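Local structure of binding domain (Hc) of Paraclostridial Mosquitocidal Protein 1 (Paraclostridium bifermentans, 6HOX) at residues Phe27-Glu32 / Lys61-Asn66; Phe93-Pro98 / Ile219-Phe224; Glu111-Asn116 / Lys124-Asp129; Ser162-Arg167 / Asp251-Pro256. The protein forms the receptor-binding part of a botulinum-like neurotoxin that targets Anopheles mosquitoes, and probably directs the toxin to host nerve cells. All coordinates share one frame; numbering follows the deposited sequence.

Contact 1: residues Phe27-Glu32 / Lys61-Asn66; sequences FSLGVE and KTIRLN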
# COMPACT_ATOMS: atom_id res chain seq x y z
N PHE A 27 -20.36 6.56 -10.85
CA PHE A 27 -20.32 5.20 -10.36
C PHE A 27 -19.19 5.07 -9.34
O PHE A 27 -18.10 5.54 -9.59
CB PHE A 27 -20.07 4.22 -11.51
CG PHE A 27 -20.02 2.77 -11.11
CD1 PHE A 27 -21.18 2.08 -10.82
CD2 PHE A 27 -18.80 2.10 -10.99
CE1 PHE A 27 -21.13 0.75 -10.43
CE2 PHE A 27 -18.75 0.76 -10.62
CZ PHE A 27 -19.91 0.09 -10.34
N SER A 28 -19.46 4.39 -8.22
CA SER A 28 -18.43 4.15 -7.21
C SER A 28 -18.69 2.81 -6.52
O SER A 28 -19.62 2.69 -5.72
CB SER A 28 -18.36 5.27 -6.22
OG SER A 28 -17.38 4.99 -5.23
N LEU A 29 -17.83 1.83 -6.79
CA LEU A 29 -18.03 0.49 -6.30
C LEU A 29 -17.27 0.32 -4.98
O LEU A 29 -16.05 0.53 -4.93
CB LEU A 29 -17.51 -0.51 -7.34
CG LEU A 29 -17.60 -1.98 -6.96
CD1 LEU A 29 -19.04 -2.44 -6.90
CD2 LEU A 29 -16.81 -2.83 -7.94
N GLY A 30 -18.01 -0.07 -3.94
CA GLY A 30 -17.43 -0.28 -2.63
C GLY A 30 -18.35 -1.08 -1.74
O GLY A 30 -19.35 -1.67 -2.21
N VAL A 31 -18.03 -1.08 -0.45
CA VAL A 31 -18.78 -1.81 0.55
C VAL A 31 -19.40 -0.79 1.48
O VAL A 31 -18.73 0.11 1.92
CB VAL A 31 -17.88 -2.78 1.35
CG1 VAL A 31 -18.64 -3.42 2.51
CG2 VAL A 31 -17.25 -3.83 0.46
N GLU A 32 -20.68 -0.98 1.80
CA GLU A 32 -21.30 -0.20 2.85
C GLU A 32 -22.27 -1.09 3.63
O GLU A 32 -23.07 -1.78 3.03
CB GLU A 32 -22.05 0.98 2.25
CG GLU A 32 -22.42 2.03 3.27
CD GLU A 32 -23.57 2.88 2.77
OE1 GLU A 32 -23.37 4.10 2.56
OE2 GLU A 32 -24.66 2.30 2.54
N LYS A 61 -14.08 -2.13 4.95
CA LYS A 61 -14.10 -3.38 4.22
C LYS A 61 -13.82 -3.14 2.72
O LYS A 61 -14.03 -2.06 2.18
CB LYS A 61 -15.45 -4.08 4.42
CG LYS A 61 -15.78 -4.38 5.88
CD LYS A 61 -15.04 -5.58 6.43
CE LYS A 61 -15.53 -5.97 7.81
NZ LYS A 61 -14.68 -7.02 8.44
N THR A 62 -13.34 -4.19 2.06
CA THR A 62 -13.05 -4.15 0.65
C THR A 62 -13.56 -5.43 -0.02
O THR A 62 -13.70 -6.47 0.60
CB THR A 62 -11.55 -3.93 0.42
OG1 THR A 62 -11.33 -3.64 -0.97
CG2 THR A 62 -10.71 -5.11 0.84
N ILE A 63 -13.80 -5.31 -1.33
CA ILE A 63 -14.11 -6.44 -2.16
C ILE A 63 -12.84 -7.26 -2.38
O ILE A 63 -11.74 -6.72 -2.55
CB ILE A 63 -14.68 -5.95 -3.50
CG1 ILE A 63 -16.04 -5.28 -3.31
CG2 ILE A 63 -14.72 -7.11 -4.49
CD1 ILE A 63 -16.41 -4.30 -4.41
N ARG A 64 -13.02 -8.59 -2.36
CA ARG A 64 -12.00 -9.53 -2.74
C ARG A 64 -12.55 -10.44 -3.85
O ARG A 64 -13.60 -11.07 -3.69
CB ARG A 64 -11.55 -10.35 -1.53
CG ARG A 64 -10.66 -11.53 -1.90
CD ARG A 64 -10.11 -12.30 -0.70
NE ARG A 64 -9.44 -13.54 -1.10
CZ ARG A 64 -8.50 -14.16 -0.40
NH1 ARG A 64 -8.03 -13.63 0.71
NH2 ARG A 64 -8.05 -15.33 -0.82
N LEU A 65 -11.82 -10.50 -4.97
CA LEU A 65 -12.10 -11.37 -6.10
C LEU A 65 -11.08 -12.52 -6.12
O LEU A 65 -9.89 -12.27 -6.13
CB LEU A 65 -11.98 -10.56 -7.39
CG LEU A 65 -13.01 -9.45 -7.58
CD1 LEU A 65 -12.77 -8.72 -8.90
CD2 LEU A 65 -14.42 -10.00 -7.56
N ASN A 66 -11.58 -13.75 -6.18
CA ASN A 66 -10.81 -14.99 -6.20
C ASN A 66 -10.84 -15.57 -7.61
O ASN A 66 -11.58 -15.10 -8.46
CB ASN A 66 -11.37 -15.99 -5.17
CG ASN A 66 -11.21 -15.49 -3.76
OD1 ASN A 66 -10.19 -14.89 -3.42
ND2 ASN A 66 -12.21 -15.71 -2.92
O HOH W 1 -15.65 -0.15 0.34
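Val-31 and Lys-61 mark the closest backbone approach, with 6.2 Å between Val-31 CA and Lys-61 CA. The two strand segments cross at 115° and are not laid edge to edge as a ladder. Water 1 touches both backbones. It accepts the backbone N-H of Val-31 at 2.7 Å from Val-31 N, and Lys-61 O is one of the acceptors within its reach.

The rest is apolar. Ile-63 and Leu-29 meet at about a right angle. Ile-63 CD1 sits against the branch point of Leu-29, 3.6 Å from Leu-29 CG, and also touches both of its methyls. Val-31 divides its work between its two methyls. CG1 lies 3.8 Å from Lys-61 CB, while Val-31 CG2 rests over the backbone of Thr-62 and reaches Ile-63 CG1 at 4.2 Å. Lys-61 bends at chi2 (-77°), which turns CD away from Val-31. Its ammonium forms a salt bridge with Asp-56.

Both strands belong to the jelly-roll, lectin-like N-terminal half of the binding domain. Each pairs antiparallel with a different part of strand 218-227, so both are neighbours of that strand but are not paired with each other here. Ile-36 of strand 35-38 packs against Leu-29, Val-31 and Ile-63. Ile-54 of strand 53-56 covers Val-31 and Lys-61.

Contact 2: residues Phe93-Pro98 / Ile219-Phe224; sequences FWIRVP and IRLDQF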
# COMPACT_ATOMS: atom_id res chain seq x y z
N PHE A 93 -9.35 3.69 -8.88
CA PHE A 93 -9.58 2.57 -7.97
C PHE A 93 -8.35 2.31 -7.10
O PHE A 93 -7.16 2.55 -7.51
CB PHE A 93 -9.95 1.29 -8.74
CG PHE A 93 -8.95 0.84 -9.78
CD1 PHE A 93 -8.99 1.34 -11.07
CD2 PHE A 93 -8.00 -0.13 -9.48
CE1 PHE A 93 -8.07 0.93 -12.03
CE2 PHE A 93 -7.12 -0.56 -10.45
CZ PHE A 93 -7.14 -0.02 -11.71
N TRP A 94 -8.64 1.79 -5.91
CA TRP A 94 -7.65 1.19 -5.04
C TRP A 94 -7.56 -0.29 -5.39
O TRP A 94 -8.59 -0.95 -5.51
CB TRP A 94 -8.03 1.39 -3.58
CG TRP A 94 -7.74 2.75 -3.05
CD1 TRP A 94 -8.62 3.77 -2.84
CD2 TRP A 94 -6.45 3.25 -2.66
NE1 TRP A 94 -7.98 4.86 -2.32
CE2 TRP A 94 -6.65 4.57 -2.19
CE3 TRP A 94 -5.16 2.71 -2.63
CZ2 TRP A 94 -5.59 5.36 -1.74
CZ3 TRP A 94 -4.12 3.48 -2.15
CH2 TRP A 94 -4.34 4.79 -1.71
N ILE A 95 -6.32 -0.78 -5.52
CA ILE A 95 -6.06 -2.16 -5.81
C ILE A 95 -4.95 -2.67 -4.89
O ILE A 95 -3.98 -1.96 -4.58
CB ILE A 95 -5.71 -2.37 -7.30
CG1 ILE A 95 -5.92 -3.83 -7.70
CG2 ILE A 95 -4.31 -1.88 -7.63
CD1 ILE A 95 -5.71 -4.09 -9.19
N ARG A 96 -5.11 -3.91 -4.44
CA ARG A 96 -4.07 -4.62 -3.74
C ARG A 96 -3.90 -5.98 -4.42
O ARG A 96 -4.80 -6.83 -4.35
CB ARG A 96 -4.42 -4.76 -2.25
CG ARG A 96 -3.26 -5.23 -1.38
CD ARG A 96 -3.67 -5.35 0.07
NE ARG A 96 -2.62 -5.90 0.92
CZ ARG A 96 -2.78 -6.21 2.20
NH1 ARG A 96 -3.99 -6.19 2.74
NH2 ARG A 96 -1.75 -6.56 2.94
N VAL A 97 -2.78 -6.13 -5.12
CA VAL A 97 -2.40 -7.31 -5.84
C VAL A 97 -1.32 -8.06 -5.07
O VAL A 97 -0.33 -7.44 -4.69
CB VAL A 97 -1.88 -6.95 -7.23
CG1 VAL A 97 -1.46 -8.18 -8.02
CG2 VAL A 97 -2.89 -6.10 -8.00
N PRO A 98 -1.44 -9.40 -4.88
CA PRO A 98 -0.45 -10.15 -4.10
C PRO A 98 0.97 -9.96 -4.65
O PRO A 98 1.16 -9.77 -5.84
CB PRO A 98 -0.92 -11.60 -4.23
CG PRO A 98 -2.41 -11.45 -4.40
CD PRO A 98 -2.54 -10.26 -5.33
N ILE A 219 -7.54 -10.69 -5.84
CA ILE A 219 -7.31 -9.26 -5.86
C ILE A 219 -8.27 -8.61 -4.88
O ILE A 219 -9.40 -9.05 -4.75
CB ILE A 219 -7.51 -8.71 -7.29
CG1 ILE A 219 -6.60 -9.41 -8.31
CG2 ILE A 219 -7.35 -7.21 -7.32
CD1 ILE A 219 -5.15 -9.09 -8.16
N ARG A 220 -7.80 -7.56 -4.21
CA ARG A 220 -8.67 -6.72 -3.41
C ARG A 220 -8.81 -5.38 -4.12
O ARG A 220 -7.82 -4.80 -4.60
CB ARG A 220 -8.15 -6.67 -1.97
CG ARG A 220 -8.34 -8.00 -1.25
CD ARG A 220 -7.47 -8.19 -0.03
NE ARG A 220 -6.09 -8.46 -0.37
CZ ARG A 220 -5.15 -8.78 0.51
NH1 ARG A 220 -5.46 -8.90 1.79
NH2 ARG A 220 -3.90 -8.99 0.10
N LEU A 221 -10.06 -4.90 -4.19
CA LEU A 221 -10.44 -3.77 -5.05
C LEU A 221 -11.43 -2.89 -4.29
O LEU A 221 -12.41 -3.39 -3.72
CB LEU A 221 -11.05 -4.37 -6.33
CG LEU A 221 -11.28 -3.43 -7.51
CD1 LEU A 221 -9.96 -2.97 -8.13
CD2 LEU A 221 -12.16 -4.12 -8.55
N ASP A 222 -11.18 -1.57 -4.27
CA ASP A 222 -12.01 -0.65 -3.52
C ASP A 222 -12.12 0.70 -4.23
O ASP A 222 -11.19 1.17 -4.87
CB ASP A 222 -11.51 -0.51 -2.07
CG ASP A 222 -12.55 0.10 -1.14
OD1 ASP A 222 -13.76 -0.10 -1.41
OD2 ASP A 222 -12.15 0.79 -0.17
N GLN A 223 -13.28 1.34 -4.08
CA GLN A 223 -13.55 2.66 -4.63
C GLN A 223 -13.24 2.66 -6.14
O GLN A 223 -12.50 3.53 -6.63
CB GLN A 223 -12.76 3.75 -3.90
CG GLN A 223 -12.97 3.76 -2.38
CD GLN A 223 -14.39 4.08 -2.01
OE1 GLN A 223 -15.09 3.29 -1.38
NE2 GLN A 223 -14.86 5.23 -2.46
N PHE A 224 -13.80 1.69 -6.87
CA PHE A 224 -13.71 1.72 -8.31
C PHE A 224 -14.75 2.73 -8.81
O PHE A 224 -15.97 2.49 -8.76
CB PHE A 224 -13.87 0.34 -8.94
CG PHE A 224 -13.65 0.32 -10.43
CD1 PHE A 224 -14.61 0.78 -11.31
CD2 PHE A 224 -12.46 -0.19 -10.95
CE1 PHE A 224 -14.41 0.72 -12.68
CE2 PHE A 224 -12.25 -0.25 -12.32
CZ PHE A 224 -13.22 0.22 -13.18
O HOH W 2 -4.96 -9.12 -2.77
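Trp-94 and Asp-222 form one hydrogen-bonded pair of this antiparallel ladder, and Arg-96 and Arg-220 form the next. Each pair exchanges two backbone bonds. The bond from Trp-94 N to Asp-222 O is 2.8 Å long. That from Arg-220 N to Arg-96 O is 3.1 Å. Ile-95 and Leu-221 are the non-hydrogen-bonded pair between them. Gln-223, with a positive phi, and Phe-224 both face Leu-29 of strand 25-32 in a G1 bulge. Phe-93 lies nearest Phe-224.

Trp-94, Arg-96, Arg-220 and Asp-222 share one sheet face. There the guanidiniums of Arg-96 and Arg-220 lie face on face, with planes only 8° apart and centres 3.9 Å apart. Arg-96 runs extended from CG to NE, while Arg-220 bends at chi3 (-74°). Arg-96 NH1 and Arg-220 NH1 are 3.2 Å apart and both are donors, so they do not bond. The salt bridge of Arg-220 to Asp-441 probably offsets some repulsion. Arg-96 NE donates to Asn-164 O, which holds that guanidinium in place. Water 2 accepts from Arg-220 NE and donates to Arg-96 O.

Ile-95 and Leu-221 point to the other, apolar face. Ile-219 CG2 meets Ile-95 CG1 at 3.7 Å, and Ile-219 CD1 touches both methyls of Val-97. Leu-221 CD1 reaches Phe-93 CD2 at 3.7 Å. The Phe-93 and Phe-224 rings tilt 23° to each other and are displaced.

Strand 167-174 pairs with strand 89-96, and strand 61-66 with strand 218-227. Ile-125 and Leu-127 of strand 122-128 cover the apolar face.

Contact 3: residues Glu111-Asn116 / Lys124-Asp129; sequences EYDLVN and KISLKD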
# COMPACT_ATOMS: atom_id res chain seq x y z
N GLU A 111 -1.29 -11.69 -20.43
CA GLU A 111 -2.24 -10.70 -19.89
C GLU A 111 -3.49 -11.43 -19.40
O GLU A 111 -4.00 -12.24 -20.13
CB GLU A 111 -2.80 -9.73 -20.94
CG GLU A 111 -1.88 -8.63 -21.37
CD GLU A 111 -2.56 -7.56 -22.22
OE1 GLU A 111 -3.80 -7.42 -22.15
OE2 GLU A 111 -1.83 -6.85 -22.94
N TYR A 112 -4.01 -11.08 -18.23
CA TYR A 112 -5.32 -11.58 -17.84
C TYR A 112 -6.17 -10.44 -17.26
O TYR A 112 -5.66 -9.47 -16.71
CB TYR A 112 -5.21 -12.81 -16.94
CG TYR A 112 -4.44 -12.65 -15.65
CD1 TYR A 112 -5.02 -12.16 -14.50
CD2 TYR A 112 -3.11 -13.05 -15.58
CE1 TYR A 112 -4.31 -12.04 -13.31
CE2 TYR A 112 -2.38 -12.94 -14.40
CZ TYR A 112 -2.98 -12.44 -13.26
OH TYR A 112 -2.23 -12.36 -12.12
N ASP A 113 -7.50 -10.60 -17.42
CA ASP A 113 -8.50 -9.58 -17.12
C ASP A 113 -8.65 -9.40 -15.60
O ASP A 113 -8.52 -10.36 -14.81
CB ASP A 113 -9.89 -9.95 -17.65
CG ASP A 113 -10.01 -10.05 -19.17
OD1 ASP A 113 -9.08 -9.59 -19.87
OD2 ASP A 113 -11.03 -10.60 -19.63
N LEU A 114 -8.92 -8.16 -15.21
CA LEU A 114 -9.42 -7.84 -13.90
C LEU A 114 -10.80 -7.17 -14.03
O LEU A 114 -11.75 -7.52 -13.31
CB LEU A 114 -8.41 -6.91 -13.23
CG LEU A 114 -8.79 -6.49 -11.81
CD1 LEU A 114 -9.00 -7.71 -10.92
CD2 LEU A 114 -7.74 -5.57 -11.22
N VAL A 115 -10.89 -6.15 -14.89
CA VAL A 115 -12.11 -5.43 -15.17
C VAL A 115 -12.22 -5.30 -16.69
O VAL A 115 -11.29 -4.83 -17.33
CB VAL A 115 -12.15 -4.04 -14.51
CG1 VAL A 115 -13.53 -3.43 -14.64
CG2 VAL A 115 -11.70 -4.05 -13.05
N ASN A 116 -13.36 -5.73 -17.25
CA ASN A 116 -13.48 -5.97 -18.68
C ASN A 116 -14.78 -5.33 -19.17
O ASN A 116 -15.85 -5.62 -18.64
CB ASN A 116 -13.34 -7.46 -18.98
CG ASN A 116 -13.50 -7.76 -20.46
OD1 ASN A 116 -14.39 -7.23 -21.10
ND2 ASN A 116 -12.65 -8.61 -21.00
N LYS A 124 -10.42 -2.51 -21.32
CA LYS A 124 -10.22 -3.41 -20.21
C LYS A 124 -9.00 -3.00 -19.38
O LYS A 124 -8.10 -2.32 -19.85
CB LYS A 124 -10.06 -4.85 -20.68
CG LYS A 124 -8.87 -5.11 -21.57
CD LYS A 124 -8.60 -6.59 -21.74
CE LYS A 124 -9.70 -7.31 -22.48
NZ LYS A 124 -9.38 -8.73 -22.67
N ILE A 125 -9.02 -3.46 -18.14
CA ILE A 125 -7.92 -3.36 -17.18
C ILE A 125 -7.46 -4.80 -16.91
O ILE A 125 -8.29 -5.64 -16.51
CB ILE A 125 -8.37 -2.65 -15.89
CG1 ILE A 125 -8.75 -1.20 -16.14
CG2 ILE A 125 -7.31 -2.76 -14.81
CD1 ILE A 125 -9.66 -0.59 -15.08
N SER A 126 -6.17 -5.05 -17.17
CA SER A 126 -5.55 -6.36 -17.07
C SER A 126 -4.28 -6.30 -16.21
O SER A 126 -3.75 -5.24 -15.93
CB SER A 126 -5.23 -6.91 -18.43
OG SER A 126 -6.42 -7.03 -19.19
N LEU A 127 -3.81 -7.49 -15.84
CA LEU A 127 -2.54 -7.68 -15.20
C LEU A 127 -1.64 -8.48 -16.14
O LEU A 127 -2.13 -9.37 -16.86
CB LEU A 127 -2.75 -8.41 -13.88
CG LEU A 127 -3.57 -7.65 -12.83
CD1 LEU A 127 -3.86 -8.53 -11.62
CD2 LEU A 127 -2.84 -6.38 -12.41
N LYS A 128 -0.35 -8.16 -16.10
CA LYS A 128 0.67 -8.82 -16.89
C LYS A 128 2.04 -8.67 -16.23
O LYS A 128 2.52 -7.55 -16.03
CB LYS A 128 0.72 -8.19 -18.28
CG LYS A 128 1.72 -8.85 -19.23
CD LYS A 128 1.84 -8.15 -20.55
CE LYS A 128 2.55 -9.00 -21.58
NZ LYS A 128 2.69 -8.28 -22.87
N ASP A 129 2.68 -9.79 -15.88
CA ASP A 129 4.08 -9.78 -15.39
C ASP A 129 4.24 -8.73 -14.29
O ASP A 129 5.09 -7.84 -14.38
CB ASP A 129 5.05 -9.46 -16.52
CG ASP A 129 4.98 -10.46 -17.65
OD1 ASP A 129 4.70 -11.64 -17.35
OD2 ASP A 129 5.18 -10.04 -18.81
O HOH W 3 -6.56 -9.71 -20.16
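Lys-124 meets the opposite segment along most of its length. Its CB lies 3.6 Å from Val-115 O. CG takes the position between backbone N and carbonyl carbon (chi1 62°), which starts the chain across the sheet face shared with Asn-116. CD comes within 3.6 Å of Asp-113 OD1. CE touches both Asp-113 OD1 and Asn-116 ND2, each at 3.5 Å from Lys-124 CE. NZ closes a salt bridge with Asp-113 OD1 at 2.9 Å, on the syn side of the carboxylate.

The chain turns a corner at Leu-114 and Val-115. Leu-114 N and Val-115 N both donate to Ile-125 O, a classic beta bulge in this antiparallel hairpin. At the Tyr-112 end of the pairing, Leu-127 CB packs over one face of the Tyr-112 ring, near its rim. Leu-114, Val-115, Ile-125 and Leu-127 pack on strand 218-227 of the jelly roll.

Asp-113 gathers several donors. Asn-116 ND2 bonds to Asp-113 OD2 at 2.9 Å from above the carboxylate plane, while Asn-116 OD1 accepts from Met-118 N. Water 3 donates to Asp-113 OD1 and is also hydrogen-bonded to Ser-126 OG. An ammonium, an amide and a water thus share one carboxylate, which would favour its charged form.

Contact 4: residues Ser162-Arg167 / Asp251-Pro256; sequences SSNIWR and DFWGEP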
# COMPACT_ATOMS: atom_id res chain seq x y z
N SER A 162 2.42 -5.73 -8.25
CA SER A 162 2.39 -7.02 -7.61
C SER A 162 3.33 -7.03 -6.40
O SER A 162 4.37 -7.70 -6.41
CB SER A 162 2.71 -8.12 -8.59
OG SER A 162 1.69 -8.17 -9.58
N SER A 163 2.93 -6.28 -5.37
CA SER A 163 3.73 -5.96 -4.19
C SER A 163 3.00 -6.30 -2.89
O SER A 163 3.61 -6.26 -1.80
CB SER A 163 4.03 -4.49 -4.20
OG SER A 163 2.82 -3.76 -4.12
N ASN A 164 1.68 -6.54 -3.00
CA ASN A 164 0.75 -6.69 -1.88
C ASN A 164 0.53 -5.38 -1.11
O ASN A 164 -0.08 -5.40 -0.02
CB ASN A 164 1.17 -7.77 -0.88
CG ASN A 164 -0.01 -8.37 -0.15
OD1 ASN A 164 -1.08 -8.53 -0.73
ND2 ASN A 164 0.17 -8.69 1.13
N ILE A 165 0.95 -4.25 -1.68
CA ILE A 165 0.75 -2.92 -1.10
C ILE A 165 -0.42 -2.24 -1.83
O ILE A 165 -0.51 -2.30 -3.04
CB ILE A 165 2.05 -2.09 -1.17
CG1 ILE A 165 3.20 -2.77 -0.44
CG2 ILE A 165 1.82 -0.68 -0.62
CD1 ILE A 165 4.56 -2.25 -0.83
N TRP A 166 -1.29 -1.57 -1.07
CA TRP A 166 -2.41 -0.79 -1.65
C TRP A 166 -1.88 0.31 -2.59
O TRP A 166 -1.10 1.16 -2.15
CB TRP A 166 -3.28 -0.17 -0.55
CG TRP A 166 -4.26 -1.13 0.05
CD1 TRP A 166 -4.19 -1.74 1.27
CD2 TRP A 166 -5.50 -1.55 -0.55
NE1 TRP A 166 -5.30 -2.52 1.46
CE2 TRP A 166 -6.12 -2.42 0.37
CE3 TRP A 166 -6.14 -1.28 -1.76
CZ2 TRP A 166 -7.35 -3.02 0.10
CZ3 TRP A 166 -7.35 -1.87 -2.02
CH2 TRP A 166 -7.95 -2.74 -1.10
N ARG A 167 -2.32 0.28 -3.84
CA ARG A 167 -1.98 1.26 -4.86
C ARG A 167 -3.26 1.93 -5.38
O ARG A 167 -4.27 1.27 -5.60
CB ARG A 167 -1.30 0.61 -6.08
CG ARG A 167 -0.06 -0.21 -5.78
CD ARG A 167 1.05 0.58 -5.12
NE ARG A 167 2.28 -0.21 -5.14
CZ ARG A 167 3.32 -0.08 -4.32
NH1 ARG A 167 3.35 0.85 -3.37
NH2 ARG A 167 4.34 -0.92 -4.47
N ASP A 251 0.08 1.11 8.28
CA ASP A 251 1.01 0.01 8.21
C ASP A 251 1.64 -0.05 6.81
O ASP A 251 1.31 0.72 5.92
CB ASP A 251 0.38 -1.31 8.65
CG ASP A 251 -0.67 -1.91 7.73
OD1 ASP A 251 -0.68 -1.56 6.52
OD2 ASP A 251 -1.45 -2.74 8.23
N PHE A 252 2.59 -0.97 6.67
CA PHE A 252 3.41 -1.18 5.51
C PHE A 252 2.56 -1.40 4.24
O PHE A 252 2.98 -1.01 3.13
CB PHE A 252 4.31 -2.39 5.78
CG PHE A 252 5.26 -2.72 4.65
CD1 PHE A 252 6.48 -2.06 4.55
CD2 PHE A 252 4.91 -3.65 3.69
CE1 PHE A 252 7.35 -2.36 3.52
CE2 PHE A 252 5.78 -3.94 2.66
CZ PHE A 252 7.00 -3.31 2.58
N TRP A 253 1.39 -2.05 4.42
CA TRP A 253 0.50 -2.39 3.33
C TRP A 253 -0.37 -1.21 2.91
O TRP A 253 -1.00 -1.28 1.84
CB TRP A 253 -0.39 -3.57 3.71
CG TRP A 253 0.30 -4.79 4.25
CD1 TRP A 253 0.04 -5.40 5.44
CD2 TRP A 253 1.33 -5.57 3.61
NE1 TRP A 253 0.81 -6.51 5.59
CE2 TRP A 253 1.62 -6.65 4.49
CE3 TRP A 253 2.01 -5.50 2.39
CZ2 TRP A 253 2.59 -7.61 4.20
CZ3 TRP A 253 2.98 -6.45 2.11
CH2 TRP A 253 3.25 -7.49 3.00
N GLY A 254 -0.48 -0.17 3.76
CA GLY A 254 -1.34 0.99 3.51
C GLY A 254 -2.68 0.96 4.25
O GLY A 254 -3.56 1.80 3.96
N GLU A 255 -2.81 0.02 5.20
CA GLU A 255 -3.99 -0.12 6.06
C GLU A 255 -3.77 0.61 7.37
O GLU A 255 -2.64 0.96 7.72
CB GLU A 255 -4.33 -1.60 6.22
CG GLU A 255 -4.50 -2.27 4.87
CD GLU A 255 -5.34 -3.54 4.88
OE1 GLU A 255 -5.37 -4.22 5.91
OE2 GLU A 255 -5.94 -3.83 3.84
N PRO A 256 -4.84 0.99 8.10
CA PRO A 256 -4.68 1.76 9.33
C PRO A 256 -3.78 1.04 10.34
O PRO A 256 -3.89 -0.17 10.52
CB PRO A 256 -6.12 1.92 9.83
CG PRO A 256 -6.95 1.82 8.57
CD PRO A 256 -6.25 0.76 7.74
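Trp-253 and Asn-164 make the tight part of this contact. Asn-164 ND2 stands 3.7 Å above one face of the Trp-253 indole, toward its rim, and Phe-252 CD2 covers the opposite face. The amide is steeply tilted to the ring, with planes 64° apart, and ND2 donates to Asp-441. Asn-164 O, also raised above the ring plane on the ND2 side, comes 3.2 Å from Trp-253 CE3. Trp-166 N donates to Trp-253 O at 2.9 Å in a nearly straight bond. Gly-254 follows with a positive phi (100°), and Gly-254 C lies 4.3 Å from Trp-166 CD1.

Both loops hold their own shape. Residues 251-254 form a type I beta turn, and Asp-251 OD1 accepts from Glu-255 N, with weaker bonds from Trp-253 N and Gly-254 N. On the other side Ser-163 OG accepts from Ile-165 N, an ST turn, and is also hydrogen-bonded to Tyr-160 O. The contact joins the two halves of the binding domain: 162-167 belongs to the lectin-like half and 251-256 to the trefoil half.

Packing is looser around Ile-165. Its CD1 meets Phe-252 CE2 at 4.1 Å, and Ile-165 CG1 is equally far from Trp-253 CE3. Toward solvent the contact becomes polar. Partly exposed Glu-255 reaches the edge of the Trp-166 indole, and Trp-166 NE1 donates to Glu-255 OE2 at 2.8 Å with an N-H...O angle of 171°. The oxygen uses its anti lone pair, and the carboxylate lies nearly coplanar with the ring. Glu-255 OE2 also makes a long, weak ion pair with Arg-96.

In the fold
Contact 2 touches each of the other three. Strand 218-227 runs through it and pairs with both strands of contact 1, whose centre is about 8 Å from that of contact 2. The centre of contact 3 lies about 13 Å from that of contact 2, in a second antiparallel sheet that packs on its apolar face, and it is nested in the chain between 93-98 and 219-224. Contact 4 is centred about 10 Å from the centre of contact 2, and its segments alternate with those of contact 2 along the chain. There Asn-164 and Trp-253 meet Arg-96. Contacts 1 to 3 lie within the lectin-like half, and contact 4, near the chain centre, joins that half to the trefoil half.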